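Local coordinates for putative sensory box/GGDEF family protein (Vibrio parahaemolyticus, PDB 3LID) that probably senses an extracellular signal and passes it to a cytoplasmic part that probably makes cyclic di-GMP from GTP, at residues E38-L43 / K77-I82. Numbering follows the deposited sequence.
Sequences ETISDL and KLYKQI
Tyr79, on strand 79-86, reaches to Ile40 and Ser41 on the long helix 9-45, joining helix to sheet in a PDC fold, the PAS-like sensor fold of the Cache clan. The strand is an inner one of the seven-stranded antiparallel sheet, between 91-98 and 163-173, and the C-terminal part of the helix packs against that sheet. The contact is small, about 95 Å² counting both sides, and one ring carries nearly all of it.

The apolar contact is made by Ile40, whose CG2 methyl sits 4.0 Å from Tyr79 CE2, coming at the phenol end of the ring on a slant. The same methyl is in van der Waals contact with the hydroxyl oxygen, Ile40 CG2 to Tyr79 OH being 3.7 Å. Because CG2 lies anti to the backbone N (CG1 at chi1 -76°), this methyl is the branch that meets the ring, while the ethyl arm leads off and Ile40 touches Gln76 on helix 59-76. Ile40 CB backs the methyl up, 3.8 Å from the same Tyr79 OH. Over one face of the Tyr79 ring, Leu78 CD1 stands 3.3 Å above the plane, over its centre. Tyr79 also touches Ile37 of the helix and Val172 of strand 163-173.

Polar atoms meet more loosely. Ser41 is buried and turns its hydroxyl back onto its own helix, where it bonds to the carbonyl O of Ile37, one turn earlier; its side chain also rests on Leu170. The backbone around the tyrosine is tied into the sheet, Leu78 pairing with Asp173 and Lys80 with Asn171 and Tyr97. Across the contact the two hydroxyls remain neighbours without bonding, Ser41 OG lying 4.3 Å from Tyr79 OH.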
loop_
_atom_site.group_PDB
_atom_site.type_symbol
_atom_site.label_atom_id
_atom_site.label_comp_id
_atom_site.label_asym_id
_atom_site.label_seq_id
_atom_site.Cartn_x
_atom_site.Cartn_y
_atom_site.Cartn_z
ATOM N N GLU A 38 -10.854 5.987 -0.722
ATOM C CA GLU A 38 -11.849 6.473 -1.716
ATOM C C GLU A 38 -12.576 7.714 -1.274
ATOM O O GLU A 38 -12.733 8.641 -2.062
ATOM C CB GLU A 38 -12.820 5.384 -2.112
ATOM C CG GLU A 38 -12.091 4.194 -2.814
ATOM C CD GLU A 38 -12.989 2.980 -3.006
ATOM O OE1 GLU A 38 -13.977 2.800 -2.251
ATOM O OE2 GLU A 38 -12.648 2.139 -3.893
ATOM N N THR A 39 -12.987 7.753 -0.016
ATOM C CA THR A 39 -13.707 8.908 0.473
ATOM C C THR A 39 -12.856 10.157 0.531
ATOM O O THR A 39 -13.316 11.296 0.109
ATOM C CB THR A 39 -14.338 8.586 1.845
ATOM O OG1 THR A 39 -15.144 7.393 1.681
ATOM C CG2 THR A 39 -15.162 9.808 2.329
ATOM N N ILE A 40 -11.654 10.019 1.089
ATOM C CA ILE A 40 -10.793 11.163 1.311
ATOM C C ILE A 40 -10.327 11.631 -0.085
ATOM O O ILE A 40 -10.179 12.872 -0.293
ATOM C CB ILE A 40 -9.597 10.763 2.198
ATOM C CG1 ILE A 40 -10.002 10.616 3.639
ATOM C CG2 ILE A 40 -8.480 11.796 2.161
ATOM C CD1 ILE A 40 -10.414 11.994 4.321
ATOM N N SER A 41 -10.058 10.705 -1.008
ATOM C CA SER A 41 -9.530 11.185 -2.351
ATOM C C SER A 41 -10.615 12.046 -3.023
ATOM O O SER A 41 -10.305 13.119 -3.652
ATOM C CB SER A 41 -9.238 9.999 -3.262
ATOM O OG SER A 41 -8.189 9.276 -2.637
ATOM N N ASP A 42 -11.855 11.582 -2.939
ATOM C CA ASP A 42 -12.978 12.361 -3.501
ATOM C C ASP A 42 -13.097 13.740 -2.824
ATOM O O ASP A 42 -13.304 14.768 -3.508
ATOM C CB ASP A 42 -14.257 11.567 -3.351
ATOM C CG ASP A 42 -15.510 12.383 -3.762
ATOM O OD1 ASP A 42 -15.671 12.610 -4.958
ATOM O OD2 ASP A 42 -16.289 12.800 -2.875
ATOM N N LEU A 43 -12.962 13.808 -1.482
ATOM C CA LEU A 43 -13.064 15.103 -0.773
ATOM C C LEU A 43 -11.892 15.974 -1.191
ATOM O O LEU A 43 -12.092 17.181 -1.447
ATOM C CB LEU A 43 -13.015 14.911 0.736
ATOM C CG LEU A 43 -14.393 14.400 1.281
ATOM C CD1 LEU A 43 -14.204 13.840 2.660
ATOM C CD2 LEU A 43 -15.377 15.580 1.343
ATOM N N LYS A 77 -2.527 9.751 8.068
ATOM C CA LYS A 77 -1.234 9.046 8.300
ATOM C C LYS A 77 -0.772 8.143 7.121
ATOM O O LYS A 77 0.438 7.908 7.000
ATOM C CB LYS A 77 -1.223 8.215 9.600
ATOM C CG LYS A 77 -1.609 9.126 10.760
ATOM C CD LYS A 77 -1.640 8.260 12.037
ATOM C CE LYS A 77 -2.348 8.994 13.124
ATOM N NZ LYS A 77 -1.445 9.968 13.682
ATOM N N LEU A 78 -1.702 7.667 6.291
ATOM C CA LEU A 78 -1.335 6.690 5.300
ATOM C C LEU A 78 -0.859 7.287 3.965
ATOM O O LEU A 78 -0.472 6.522 3.066
ATOM C CB LEU A 78 -2.494 5.696 5.001
ATOM C CG LEU A 78 -3.838 6.348 4.611
ATOM C CD1 LEU A 78 -3.793 6.557 3.165
ATOM C CD2 LEU A 78 -5.039 5.371 4.936
ATOM N N TYR A 79 -0.896 8.603 3.864
ATOM C CA TYR A 79 -0.317 9.279 2.647
ATOM C C TYR A 79 1.089 9.768 2.899
ATOM O O TYR A 79 1.305 10.547 3.823
ATOM C CB TYR A 79 -1.187 10.452 2.180
ATOM C CG TYR A 79 -2.597 10.041 1.933
ATOM C CD1 TYR A 79 -2.929 9.316 0.801
ATOM C CD2 TYR A 79 -3.620 10.324 2.884
ATOM C CE1 TYR A 79 -4.235 8.899 0.560
ATOM C CE2 TYR A 79 -4.929 9.919 2.632
ATOM C CZ TYR A 79 -5.210 9.159 1.511
ATOM O OH TYR A 79 -6.501 8.741 1.269
ATOM N N LYS A 80 2.042 9.249 2.127
ATOM C CA LYS A 80 3.418 9.673 2.217
ATOM C C LYS A 80 3.619 11.025 1.446
ATOM O O LYS A 80 4.435 11.837 1.826
ATOM C CB LYS A 80 4.293 8.560 1.667
ATOM C CG LYS A 80 5.759 8.885 1.904
ATOM C CD LYS A 80 6.558 7.595 2.039
ATOM C CE LYS A 80 7.987 7.889 2.405
ATOM N NZ LYS A 80 8.663 8.535 1.242
ATOM N N GLN A 81 2.805 11.256 0.438
ATOM C CA GLN A 81 2.810 12.538 -0.258
ATOM C C GLN A 81 1.448 12.824 -0.752
ATOM O O GLN A 81 0.699 11.921 -1.024
ATOM C CB GLN A 81 3.683 12.449 -1.577
ATOM C CG GLN A 81 5.137 12.105 -1.280
ATOM C CD GLN A 81 5.934 12.083 -2.585
ATOM O OE1 GLN A 81 6.228 11.009 -3.171
ATOM N NE2 GLN A 81 6.222 13.273 -3.078
ATOM N N ILE A 82 1.138 14.123 -0.914
ATOM C CA ILE A 82 -0.095 14.580 -1.508
ATOM C C ILE A 82 0.364 15.719 -2.433
ATOM O O ILE A 82 1.035 16.649 -1.963
ATOM C CB ILE A 82 -1.070 15.151 -0.478
ATOM C CG1 ILE A 82 -1.434 13.998 0.515
ATOM C CG2 ILE A 82 -2.372 15.694 -1.204
ATOM C CD1 ILE A 82 -2.331 14.546 1.668
#